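Local coordinates for nascent polypeptide-associated complex protein (Methanothermobacter marburgensis, PDB 1TR8) that probably contacts nascent chains emerging from the ribosome, acting as a homodimeric complex that interacts with the ribosome and binds ribosomal RNA, at residues A[17-22]-A[28-33]; A[62-67]-A[82-87]; A[70-75]-A[92-97]. One frame throughout, in Å; residues are numbered along the deposited sequence.

Contact 1: residues A[17-22]-A[28-33]; sequences VEEVVI and EIIIKN
Val20 with Ile31 and Ile22 with Ile29 make two antiparallel hydrogen-bonded pairs, and these set the register between residues 17-22 and 28-33. The axes of strands 19-22 and 28-32 come within 4.6 Å of each other, with N-to-C directions 167° apart. In the first pair Ile31 N donates to Val20 O at 2.9 Å and Val20 N donates to Ile31 O; in the second, Ile22 N reaches Ile29 O at 2.8 Å and Ile29 N returns to Ile22 O. A fifth bond, Asn33 N to Glu18 O at 3.0 Å, extends the ladder beyond the non-hydrogen-bonded pair Glu19-Lys32.

Val20, Ile22, Ile29 and Ile31 share one face of the sheet. There Ile22 CB and Ile29 CB meet at 4.1 Å, while Val49 of the same chain and Tyr47 of the second subunit pack against this face. Glu19, Val21, Ile30 and Lys32 occupy the other. Glu19 has CG anti to the backbone N (chi1 -175°) and an extended chain, and so runs beside Ile30 in the same direction; Ile30 CG2 sits 3.9 Å from Glu19 CG and 3.8 Å from Glu19 OE2. That carboxylate has a long, weak ion pair with Lys23 of the second subunit. With an alanine in place of Glu19, Ile30 CG2 would probably lose the cover given by the Glu19 CG and carboxylate, and that lysine its distant countercharge. At the far end Val21 CG1 touches Glu28 CB, and the Glu28 carboxylate is bridged by Arg56 of its own chain and Arg56 of the third subunit.

The whole is a beta hairpin of the NAC domain, whose strand 19-23 pairs antiparallel with a strand of the second subunit, carrying the sheet across the interface.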
ATOM      1  N   VAL A  17       2.616 -17.315  -3.219  1.00 56.80           N
ATOM      2  CA  VAL A  17       2.347 -16.114  -2.469  1.00 56.55           C
ATOM      3  C   VAL A  17       3.472 -15.931  -1.462  1.00 56.55           C
ATOM      4  O   VAL A  17       3.754 -16.825  -0.672  1.00 57.31           O
ATOM      5  CB  VAL A  17       0.972 -16.118  -1.776  1.00 57.88           C
ATOM      6  CG1 VAL A  17       0.811 -14.845  -0.920  1.00 56.26           C
ATOM      7  CG2 VAL A  17      -0.154 -16.196  -2.812  1.00 55.34           C
ATOM      8  N   GLU A  18       4.151 -14.792  -1.551  1.00 54.91           N
ATOM      9  CA  GLU A  18       5.278 -14.494  -0.687  1.00 54.35           C
ATOM     10  C   GLU A  18       4.858 -13.838   0.607  1.00 53.18           C
ATOM     11  O   GLU A  18       5.488 -14.058   1.631  1.00 53.10           O
ATOM     12  CB  GLU A  18       6.324 -13.639  -1.410  1.00 53.76           C
ATOM     13  CG  GLU A  18       6.950 -14.384  -2.572  1.00 55.21           C
ATOM     14  CD  GLU A  18       8.027 -13.596  -3.285  1.00 57.09           C
ATOM     15  OE1 GLU A  18       8.183 -12.383  -3.013  1.00 60.56           O
ATOM     16  OE2 GLU A  18       8.736 -14.211  -4.107  1.00 62.77           O
ATOM     17  N   GLU A  19       3.761 -13.094   0.584  1.00 53.12           N
ATOM     18  CA  GLU A  19       3.334 -12.344   1.744  1.00 52.99           C
ATOM     19  C   GLU A  19       1.923 -11.851   1.522  1.00 52.59           C
ATOM     20  O   GLU A  19       1.521 -11.540   0.381  1.00 53.45           O
ATOM     21  CB  GLU A  19       4.305 -11.179   1.905  1.00 52.76           C
ATOM     22  CG  GLU A  19       4.168 -10.274   3.114  1.00 56.79           C
ATOM     23  CD  GLU A  19       5.283  -9.217   3.120  1.00 55.93           C
ATOM     24  OE1 GLU A  19       6.416  -9.541   2.712  1.00 61.67           O
ATOM     25  OE2 GLU A  19       5.058  -8.074   3.541  1.00 63.23           O
ATOM     26  N   VAL A  20       1.177 -11.770   2.614  1.00 52.14           N
ATOM     27  CA  VAL A  20      -0.110 -11.089   2.641  1.00 51.73           C
ATOM     28  C   VAL A  20       0.014 -10.055   3.736  1.00 51.40           C
ATOM     29  O   VAL A  20       0.570 -10.338   4.805  1.00 49.99           O
ATOM     30  CB  VAL A  20      -1.241 -12.056   2.985  1.00 52.35           C
ATOM     31  CG1 VAL A  20      -2.540 -11.303   3.291  1.00 52.25           C
ATOM     32  CG2 VAL A  20      -1.411 -13.036   1.835  1.00 53.90           C
ATOM     33  N   VAL A  21      -0.413  -8.839   3.412  1.00 51.22           N
ATOM     34  CA  VAL A  21      -0.453  -7.752   4.368  1.00 51.98           C
ATOM     35  C   VAL A  21      -1.891  -7.270   4.486  1.00 52.60           C
ATOM     36  O   VAL A  21      -2.501  -6.894   3.476  1.00 52.36           O
ATOM     37  CB  VAL A  21       0.409  -6.556   3.928  1.00 51.03           C
ATOM     38  CG1 VAL A  21       0.304  -5.450   4.967  1.00 51.73           C
ATOM     39  CG2 VAL A  21       1.870  -6.983   3.691  1.00 51.66           C
ATOM     40  N   ILE A  22      -2.366  -7.187   5.726  1.00 52.40           N
ATOM     41  CA  ILE A  22      -3.674  -6.639   6.040  1.00 53.22           C
ATOM     42  C   ILE A  22      -3.502  -5.296   6.741  1.00 52.26           C
ATOM     43  O   ILE A  22      -2.983  -5.238   7.850  1.00 50.93           O
ATOM     44  CB  ILE A  22      -4.455  -7.606   6.920  1.00 52.74           C
ATOM     45  CG1 ILE A  22      -4.440  -9.000   6.292  1.00 56.29           C
ATOM     46  CG2 ILE A  22      -5.849  -7.110   7.056  1.00 52.61           C
ATOM     47  CD1 ILE A  22      -5.016 -10.045   7.179  1.00 58.42           C
ATOM     48  N   GLU A  28      -0.722  -2.986  10.727  1.00 49.78           N
ATOM     49  CA  GLU A  28      -0.797  -3.937   9.660  1.00 50.04           C
ATOM     50  C   GLU A  28      -0.446  -5.332  10.192  1.00 50.52           C
ATOM     51  O   GLU A  28       0.342  -5.489  11.123  1.00 50.59           O
ATOM     52  CB  GLU A  28       0.147  -3.495   8.545  1.00 50.45           C
ATOM     53  CG  GLU A  28      -0.081  -2.021   8.181  1.00 53.35           C
ATOM     54  CD  GLU A  28       0.769  -1.521   7.030  1.00 54.14           C
ATOM     55  OE1 GLU A  28       1.870  -2.081   6.833  1.00 58.68           O
ATOM     56  OE2 GLU A  28       0.351  -0.537   6.361  1.00 61.74           O
ATOM     57  N   ILE A  29      -1.074  -6.342   9.608  1.00 50.29           N
ATOM     58  CA  ILE A  29      -0.854  -7.716   9.978  1.00 50.95           C
ATOM     59  C   ILE A  29      -0.155  -8.331   8.780  1.00 50.14           C
ATOM     60  O   ILE A  29      -0.634  -8.210   7.671  1.00 49.48           O
ATOM     61  CB  ILE A  29      -2.193  -8.445  10.272  1.00 50.60           C
ATOM     62  CG1 ILE A  29      -2.936  -7.747  11.411  1.00 51.33           C
ATOM     63  CG2 ILE A  29      -1.926  -9.914  10.630  1.00 51.66           C
ATOM     64  CD1 ILE A  29      -4.320  -8.281  11.672  1.00 52.03           C
ATOM     65  N   ILE A  30       0.991  -8.960   9.011  1.00 49.28           N
ATOM     66  CA  ILE A  30       1.783  -9.519   7.936  1.00 50.63           C
ATOM     67  C   ILE A  30       1.880 -11.031   8.127  1.00 50.79           C
ATOM     68  O   ILE A  30       2.255 -11.501   9.212  1.00 49.35           O
ATOM     69  CB  ILE A  30       3.213  -8.887   7.947  1.00 51.80           C
ATOM     70  CG1 ILE A  30       3.141  -7.375   7.722  1.00 55.50           C
ATOM     71  CG2 ILE A  30       4.121  -9.512   6.899  1.00 50.74           C
ATOM     72  CD1 ILE A  30       3.376  -6.617   8.980  1.00 58.70           C
ATOM     73  N   ILE A  31       1.511 -11.774   7.082  1.00 52.12           N
ATOM     74  CA  ILE A  31       1.676 -13.223   7.055  1.00 53.87           C
ATOM     75  C   ILE A  31       2.671 -13.632   5.983  1.00 54.27           C
ATOM     76  O   ILE A  31       2.411 -13.471   4.787  1.00 53.21           O
ATOM     77  CB  ILE A  31       0.329 -13.911   6.793  1.00 54.28           C
ATOM     78  CG1 ILE A  31      -0.727 -13.335   7.733  1.00 58.16           C
ATOM     79  CG2 ILE A  31       0.474 -15.411   7.018  1.00 56.89           C
ATOM     80  CD1 ILE A  31      -2.094 -13.935   7.560  1.00 59.50           C
ATOM     81  N   LYS A  32       3.762 -14.253   6.402  1.00 55.91           N
ATOM     82  CA  LYS A  32       4.806 -14.684   5.473  1.00 58.77           C
ATOM     83  C   LYS A  32       4.571 -16.090   4.916  1.00 59.02           C
ATOM     84  O   LYS A  32       4.135 -16.986   5.617  1.00 58.17           O
ATOM     85  CB  LYS A  32       6.184 -14.601   6.132  1.00 59.99           C
ATOM     86  CG  LYS A  32       6.720 -13.172   6.179  1.00 64.87           C
ATOM     87  CD  LYS A  32       7.323 -12.799   7.532  1.00 67.78           C
ATOM     88  CE  LYS A  32       7.003 -11.340   7.895  1.00 71.04           C
ATOM     89  NZ  LYS A  32       7.615 -10.870   9.192  1.00 70.07           N
ATOM     90  N   ASN A  33       4.779 -16.239   3.614  1.00 60.51           N
ATOM     91  CA  ASN A  33       4.611 -17.513   2.946  1.00 60.75           C
ATOM     92  C   ASN A  33       3.354 -18.235   3.423  1.00 60.66           C
ATOM     93  O   ASN A  33       3.395 -19.375   3.887  1.00 61.35           O
ATOM     94  CB  ASN A  33       5.864 -18.372   3.146  1.00 60.95           C
ATOM     95  CG  ASN A  33       7.082 -17.784   2.441  1.00 63.06           C
ATOM     96  OD1 ASN A  33       8.114 -17.510   3.068  1.00 64.25           O
ATOM     97  ND2 ASN A  33       6.956 -17.567   1.132  1.00 61.49           N
TER

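Contact 2: residues A[62-67]-A[82-87]; sequences MEIPED and DATRAL
Ile64 meets Thr84 and Leu87 with no aromatic ring taking part; the one planar group approached is the backbone carbonyl of Leu87. SE of the selenomethionine Met62 lies loosely 4.0 Å from Leu87 O, to the side of the C=O bond and tilted out of its plane. Met62 CG lies between the backbone N and the carbonyl carbon (chi1 52°), and from there an extended chi2 carries SE to that oxygen.

The rest is aliphatic, and Ile64 carries it with two separate branches. Its CG2 is set against Leu87, 3.6 Å from CD1 and 4.1 Å from CB, the two side chains crossing at a slant. Its other branch ends in CD1, which reaches Thr84 CG2 at 3.8 Å. Thr84 meets it methyl first: CG2 stands anti to the backbone N while OG1 turns beside that N (chi1 -67°) and is hydrogen-bonded to Arg80 O, one turn back in the helix. The hydroxyl is thereby satisfied by its own helix, and the face given to Ile64 is apolar.

Residues 62-65 thus run past helix 80-89 just before helix 66-76 begins, with Pro65 at its N-cap position. Ile69 of that helix touches both Ile64 and Thr84, and Leu87 also packs on Leu94 and Ala97 of helix 94-100.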
HETATM    1  N   MSE A  62       4.178  13.477  12.716  1.00 61.67           N
HETATM    2  CA  MSE A  62       3.922  14.911  12.861  1.00 63.46           C
HETATM    3  C   MSE A  62       4.928  15.631  13.748  1.00 64.06           C
HETATM    4  O   MSE A  62       5.682  15.005  14.509  1.00 65.32           O
HETATM    5  CB  MSE A  62       2.541  15.116  13.461  1.00 63.84           C
HETATM    6  CG  MSE A  62       2.341  14.306  14.740  0.70 66.50           C
HETATM    7 SE   MSE A  62       0.612  14.654  15.550  0.70 71.12          SE
HETATM    8  CE  MSE A  62      -0.539  14.292  13.999  0.70 71.43           C
ATOM      9  N   GLU A  63       4.911  16.957  13.645  1.00 63.72           N
ATOM     10  CA  GLU A  63       5.732  17.824  14.473  1.00 64.53           C
ATOM     11  C   GLU A  63       4.948  18.216  15.719  1.00 62.56           C
ATOM     12  O   GLU A  63       3.843  18.753  15.633  1.00 61.19           O
ATOM     13  CB  GLU A  63       6.092  19.120  13.736  1.00 65.28           C
ATOM     14  CG  GLU A  63       7.101  19.043  12.605  1.00 66.22           C
ATOM     15  CD  GLU A  63       7.286  20.418  11.958  1.00 69.30           C
ATOM     16  OE1 GLU A  63       6.884  21.436  12.585  1.00 70.51           O
ATOM     17  OE2 GLU A  63       7.796  20.482  10.816  1.00 70.88           O
ATOM     18  N   ILE A  64       5.514  17.921  16.877  1.00 61.97           N
ATOM     19  CA  ILE A  64       4.888  18.262  18.146  1.00 61.15           C
ATOM     20  C   ILE A  64       5.696  19.371  18.817  1.00 60.39           C
ATOM     21  O   ILE A  64       6.880  19.188  19.154  1.00 59.19           O
ATOM     22  CB  ILE A  64       4.871  17.035  19.048  1.00 61.15           C
ATOM     23  CG1 ILE A  64       4.242  15.854  18.313  1.00 62.72           C
ATOM     24  CG2 ILE A  64       4.113  17.354  20.321  1.00 61.19           C
ATOM     25  CD1 ILE A  64       5.046  14.594  18.445  1.00 65.33           C
ATOM     26  N   PRO A  65       5.056  20.516  19.034  1.00 59.84           N
ATOM     27  CA  PRO A  65       5.729  21.631  19.694  1.00 59.82           C
ATOM     28  C   PRO A  65       6.231  21.281  21.097  1.00 58.85           C
ATOM     29  O   PRO A  65       5.483  20.747  21.903  1.00 59.21           O
ATOM     30  CB  PRO A  65       4.646  22.723  19.756  1.00 60.62           C
ATOM     31  CG  PRO A  65       3.588  22.321  18.728  1.00 60.16           C
ATOM     32  CD  PRO A  65       3.676  20.840  18.622  1.00 60.29           C
ATOM     33  N   GLU A  66       7.497  21.569  21.364  1.00 58.29           N
ATOM     34  CA  GLU A  66       8.112  21.349  22.670  1.00 58.41           C
ATOM     35  C   GLU A  66       7.247  21.857  23.811  1.00 57.52           C
ATOM     36  O   GLU A  66       7.020  21.156  24.803  1.00 55.57           O
ATOM     37  CB  GLU A  66       9.475  22.055  22.724  1.00 59.16           C
ATOM     38  CG  GLU A  66      10.410  21.558  23.817  1.00 60.01           C
ATOM     39  CD  GLU A  66      11.153  20.304  23.412  1.00 62.56           C
ATOM     40  OE1 GLU A  66      10.539  19.229  23.403  1.00 65.47           O
ATOM     41  OE2 GLU A  66      12.359  20.379  23.102  1.00 67.01           O
ATOM     42  N   ASP A  67       6.795  23.096  23.665  1.00 57.27           N
ATOM     43  CA  ASP A  67       5.996  23.744  24.693  1.00 57.98           C
ATOM     44  C   ASP A  67       4.695  22.990  24.954  1.00 57.44           C
ATOM     45  O   ASP A  67       4.243  22.920  26.087  1.00 58.84           O
ATOM     46  CB  ASP A  67       5.748  25.212  24.335  1.00 58.27           C
ATOM     47  CG  ASP A  67       7.022  26.026  24.333  1.00 61.98           C
ATOM     48  OD1 ASP A  67       8.074  25.491  24.760  1.00 67.87           O
ATOM     49  OD2 ASP A  67       7.080  27.206  23.917  1.00 67.36           O
ATOM     50  N   ASP A  82       5.039   9.310  26.990  1.00 57.81           N
ATOM     51  CA  ASP A  82       3.573   9.273  26.971  1.00 57.39           C
ATOM     52  C   ASP A  82       2.937  10.574  26.526  1.00 56.96           C
ATOM     53  O   ASP A  82       1.905  10.572  25.871  1.00 58.12           O
ATOM     54  CB  ASP A  82       3.033   8.910  28.355  1.00 57.84           C
ATOM     55  CG  ASP A  82       3.488   7.556  28.815  1.00 59.32           C
ATOM     56  OD1 ASP A  82       3.895   6.731  27.964  1.00 60.81           O
ATOM     57  OD2 ASP A  82       3.495   7.236  30.018  1.00 67.35           O
ATOM     58  N   ALA A  83       3.501  11.706  26.928  1.00 56.85           N
ATOM     59  CA  ALA A  83       2.928  12.996  26.535  1.00 56.57           C
ATOM     60  C   ALA A  83       3.019  13.124  25.026  1.00 56.55           C
ATOM     61  O   ALA A  83       2.085  13.536  24.349  1.00 56.30           O
ATOM     62  CB  ALA A  83       3.649  14.160  27.241  1.00 55.28           C
ATOM     63  N   THR A  84       4.153  12.695  24.492  1.00 56.76           N
ATOM     64  CA  THR A  84       4.400  12.805  23.065  1.00 57.88           C
ATOM     65  C   THR A  84       3.454  11.880  22.302  1.00 56.75           C
ATOM     66  O   THR A  84       2.789  12.276  21.350  1.00 57.57           O
ATOM     67  CB  THR A  84       5.893  12.489  22.819  1.00 58.93           C
ATOM     68  OG1 THR A  84       6.687  13.526  23.412  1.00 56.27           O
ATOM     69  CG2 THR A  84       6.248  12.545  21.362  1.00 61.08           C
ATOM     70  N   ARG A  85       3.312  10.660  22.782  1.00 57.51           N
ATOM     71  CA  ARG A  85       2.352   9.723  22.188  1.00 57.97           C
ATOM     72  C   ARG A  85       0.889  10.180  22.318  1.00 56.16           C
ATOM     73  O   ARG A  85       0.124  10.148  21.369  1.00 56.68           O
ATOM     74  CB  ARG A  85       2.522   8.336  22.803  1.00 58.04           C
ATOM     75  CG  ARG A  85       1.526   7.312  22.255  1.00 61.07           C
ATOM     76  CD  ARG A  85       1.768   5.870  22.734  1.00 64.66           C
ATOM     77  NE  ARG A  85       2.111   5.822  24.155  1.00 69.40           N
ATOM     78  CZ  ARG A  85       3.211   5.268  24.654  1.00 73.28           C
ATOM     79  NH1 ARG A  85       4.098   4.687  23.862  1.00 74.74           N
ATOM     80  NH2 ARG A  85       3.418   5.288  25.962  1.00 75.57           N
ATOM     81  N   ALA A  86       0.504  10.679  23.477  1.00 55.58           N
ATOM     82  CA  ALA A  86      -0.821  11.271  23.636  1.00 55.69           C
ATOM     83  C   ALA A  86      -1.142  12.336  22.587  1.00 54.67           C
ATOM     84  O   ALA A  86      -2.243  12.368  22.034  1.00 54.53           O
ATOM     85  CB  ALA A  86      -0.962  11.871  25.019  1.00 56.30           C
ATOM     86  N   LEU A  87      -0.204  13.248  22.371  1.00 55.16           N
ATOM     87  CA  LEU A  87      -0.396  14.372  21.440  1.00 55.42           C
ATOM     88  C   LEU A  87      -0.432  13.892  19.992  1.00 55.23           C
ATOM     89  O   LEU A  87      -1.151  14.437  19.167  1.00 56.34           O
ATOM     90  CB  LEU A  87       0.725  15.395  21.628  1.00 55.15           C
ATOM     91  CG  LEU A  87       0.523  16.464  22.700  1.00 55.62           C
ATOM     92  CD1 LEU A  87       1.866  17.063  23.134  1.00 54.21           C
ATOM     93  CD2 LEU A  87      -0.399  17.566  22.207  1.00 55.49           C
TER

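Contact 3: residues A[70-75]-A[92-97]; sequences ELVMNQ and GDLAEA
Apolar contacts between Leu94 and the pair Leu71 and Val72 dominate here, and the two leucine methyls divide the work. Leu94 CD1 presses on Val72 CG2 at 3.4 Å, tighter than usual for two carbons, the two side chains passing antiparallel. Leu94 CD2 instead meets the forked end of Leu71, 3.8 Å from CD2 and 4.0 Å from CD1, the chains nearly perpendicular. Two torsions of Leu94 account for this reach: chi1 (-156°) puts CG on the side of helix 66-76, and the turn about CB-CG then splits the methyls between Val72 and Leu71. Val72 CG2 also approaches Ala97 CB, one turn further along helix 94-100, at 4.2 Å; the nearest CA atoms across the contact belong to these same two residues, 7.1 Å apart.

No hydrogen bond crosses between the two segments; the capping bond lies within 92-97. Asp93, the N-cap of helix 94-100, accepts from Glu96 N through OD1 at 3.2 Å, the N-H pointing almost straight at it (172°) but arriving from above the carboxylate plane. Gly92 just before it has a phi of 81°, a backbone shape at which a CB would collide with the preceding carbonyl O.

Ala83 and Leu87 of helix 80-89 close over Val72 and Ala97, so the first and last helices meet against the middle one, as in the compact three-helix UBA fold.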
ATOM      1  N   GLU A  70       5.774  19.843  26.959  1.00 57.60           N
ATOM      2  CA  GLU A  70       6.056  20.335  28.315  1.00 58.92           C
ATOM      3  C   GLU A  70       4.781  20.573  29.116  1.00 58.34           C
ATOM      4  O   GLU A  70       4.665  20.118  30.246  1.00 57.47           O
ATOM      5  CB  GLU A  70       6.857  21.637  28.255  1.00 59.40           C
ATOM      6  CG  GLU A  70       8.326  21.417  27.957  1.00 62.42           C
ATOM      7  CD  GLU A  70       9.066  22.711  27.669  1.00 64.71           C
ATOM      8  OE1 GLU A  70       8.592  23.807  28.088  1.00 70.62           O
ATOM      9  OE2 GLU A  70      10.138  22.628  27.019  1.00 70.09           O
ATOM     10  N   LEU A  71       3.826  21.263  28.507  1.00 59.13           N
ATOM     11  CA  LEU A  71       2.551  21.592  29.163  1.00 59.99           C
ATOM     12  C   LEU A  71       1.789  20.336  29.590  1.00 60.12           C
ATOM     13  O   LEU A  71       1.317  20.215  30.727  1.00 58.78           O
ATOM     14  CB  LEU A  71       1.681  22.430  28.225  1.00 59.85           C
ATOM     15  CG  LEU A  71       0.570  23.276  28.856  1.00 62.10           C
ATOM     16  CD1 LEU A  71       0.385  24.545  28.063  1.00 64.82           C
ATOM     17  CD2 LEU A  71      -0.735  22.544  28.926  1.00 66.27           C
ATOM     18  N   VAL A  72       1.741  19.362  28.691  1.00 60.37           N
ATOM     19  CA  VAL A  72       1.050  18.111  28.982  1.00 60.86           C
ATOM     20  C   VAL A  72       1.758  17.316  30.094  1.00 60.63           C
ATOM     21  O   VAL A  72       1.113  16.754  30.968  1.00 59.65           O
ATOM     22  CB  VAL A  72       0.909  17.224  27.715  1.00 61.16           C
ATOM     23  CG1 VAL A  72       0.222  15.909  28.054  1.00 62.86           C
ATOM     24  CG2 VAL A  72       0.142  17.944  26.634  1.00 61.49           C
HETATM   25  N   MSE A  73       3.082  17.275  30.057  1.00 60.98           N
HETATM   26  CA  MSE A  73       3.853  16.588  31.083  1.00 62.59           C
HETATM   27  C   MSE A  73       3.612  17.215  32.460  1.00 61.76           C
HETATM   28  O   MSE A  73       3.431  16.509  33.450  1.00 62.11           O
HETATM   29  CB  MSE A  73       5.344  16.681  30.754  1.00 62.20           C
HETATM   30  CG  MSE A  73       5.762  15.923  29.522  1.00 64.38           C
HETATM   31 SE   MSE A  73       7.677  16.137  29.176  1.00 70.99          SE
HETATM   32  CE  MSE A  73       7.765  17.875  28.738  1.00 74.83           C
ATOM     33  N   ASN A  74       3.681  18.541  32.522  1.00 61.36           N
ATOM     34  CA  ASN A  74       3.636  19.250  33.792  1.00 61.87           C
ATOM     35  C   ASN A  74       2.230  19.269  34.386  1.00 61.04           C
ATOM     36  O   ASN A  74       2.057  19.390  35.590  1.00 61.40           O
ATOM     37  CB  ASN A  74       4.213  20.669  33.644  1.00 61.91           C
ATOM     38  CG  ASN A  74       5.753  20.674  33.539  1.00 64.45           C
ATOM     39  OD1 ASN A  74       6.396  19.623  33.467  1.00 66.57           O
ATOM     40  ND2 ASN A  74       6.340  21.859  33.547  1.00 65.66           N
ATOM     41  N   GLN A  75       1.236  19.142  33.519  1.00 61.62           N
ATOM     42  CA  GLN A  75      -0.166  19.180  33.909  1.00 61.37           C
ATOM     43  C   GLN A  75      -0.678  17.797  34.272  1.00 60.63           C
ATOM     44  O   GLN A  75      -1.633  17.671  35.024  1.00 62.87           O
ATOM     45  CB  GLN A  75      -1.045  19.714  32.770  1.00 60.70           C
ATOM     46  CG  GLN A  75      -1.285  21.224  32.795  1.00 62.17           C
ATOM     47  CD  GLN A  75      -1.523  21.766  34.197  1.00 61.61           C
ATOM     48  OE1 GLN A  75      -2.502  21.407  34.868  1.00 62.27           O
ATOM     49  NE2 GLN A  75      -0.626  22.631  34.640  1.00 59.75           N
ATOM     50  N   GLY A  92      -2.265  16.617  17.971  1.00 55.41           N
ATOM     51  CA  GLY A  92      -1.801  17.901  18.522  1.00 55.81           C
ATOM     52  C   GLY A  92      -2.816  18.697  19.355  1.00 56.23           C
ATOM     53  O   GLY A  92      -2.522  19.797  19.821  1.00 54.78           O
ATOM     54  N   ASP A  93      -3.993  18.130  19.584  1.00 56.10           N
ATOM     55  CA  ASP A  93      -4.993  18.781  20.404  1.00 56.78           C
ATOM     56  C   ASP A  93      -4.628  18.622  21.868  1.00 57.64           C
ATOM     57  O   ASP A  93      -4.554  17.508  22.405  1.00 56.92           O
ATOM     58  CB  ASP A  93      -6.376  18.204  20.140  1.00 57.02           C
ATOM     59  CG  ASP A  93      -7.477  18.993  20.824  1.00 59.58           C
ATOM     60  OD1 ASP A  93      -7.417  19.232  22.054  1.00 61.34           O
ATOM     61  OD2 ASP A  93      -8.468  19.402  20.192  1.00 65.02           O
ATOM     62  N   LEU A  94      -4.411  19.766  22.504  1.00 58.61           N
ATOM     63  CA  LEU A  94      -3.865  19.812  23.855  1.00 60.92           C
ATOM     64  C   LEU A  94      -4.908  19.434  24.903  1.00 59.48           C
ATOM     65  O   LEU A  94      -4.643  18.648  25.794  1.00 60.73           O
ATOM     66  CB  LEU A  94      -3.330  21.225  24.116  1.00 61.23           C
ATOM     67  CG  LEU A  94      -2.257  21.361  25.186  1.00 65.66           C
ATOM     68  CD1 LEU A  94      -0.988  20.581  24.859  1.00 69.81           C
ATOM     69  CD2 LEU A  94      -1.915  22.822  25.329  1.00 66.92           C
ATOM     70  N   ALA A  95      -6.103  19.994  24.797  1.00 58.64           N
ATOM     71  CA  ALA A  95      -7.165  19.656  25.723  1.00 57.91           C
ATOM     72  C   ALA A  95      -7.328  18.143  25.819  1.00 57.80           C
ATOM     73  O   ALA A  95      -7.336  17.594  26.914  1.00 57.64           O
ATOM     74  CB  ALA A  95      -8.458  20.289  25.289  1.00 57.06           C
ATOM     75  N   GLU A  96      -7.464  17.481  24.673  1.00 57.52           N
ATOM     76  CA  GLU A  96      -7.738  16.056  24.644  1.00 58.89           C
ATOM     77  C   GLU A  96      -6.532  15.236  25.119  1.00 58.84           C
ATOM     78  O   GLU A  96      -6.695  14.200  25.751  1.00 59.68           O
ATOM     79  CB  GLU A  96      -8.121  15.630  23.239  1.00 58.46           C
ATOM     80  CG  GLU A  96      -9.423  16.237  22.765  1.00 62.67           C
ATOM     81  CD  GLU A  96      -9.599  16.142  21.267  1.00 65.00           C
ATOM     82  OE1 GLU A  96      -8.756  15.489  20.592  1.00 72.16           O
ATOM     83  OE2 GLU A  96     -10.608  16.697  20.775  1.00 72.96           O
ATOM     84  N   ALA A  97      -5.328  15.683  24.773  1.00 58.56           N
ATOM     85  CA  ALA A  97      -4.108  15.022  25.200  1.00 58.50           C
ATOM     86  C   ALA A  97      -4.069  14.988  26.718  1.00 59.08           C
ATOM     87  O   ALA A  97      -3.823  13.942  27.305  1.00 58.28           O
ATOM     88  CB  ALA A  97      -2.886  15.761  24.644  1.00 58.17           C
TER

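How the contacts relate
Contact 1 comes first along the chain and lies in the NAC domain; contacts 2 and 3 follow in the UBA domain, on the opposite side of the chain's centre. Contact 1 is centred 32 Å from contact 2 and 37 Å from contact 3, and its nearest atoms stay about 15 Å and 21 Å away. Contacts 2 and 3 have centres only 8 Å apart, interleave in sequence and share helix 66-76. They join through packing of Ala83 on Val72 and Met73, and through a probable hydrogen bond from Gly92 N to Leu87 O. The chain therefore separates an intersubunit sheet from a small helical domain, linked by strand 53-61.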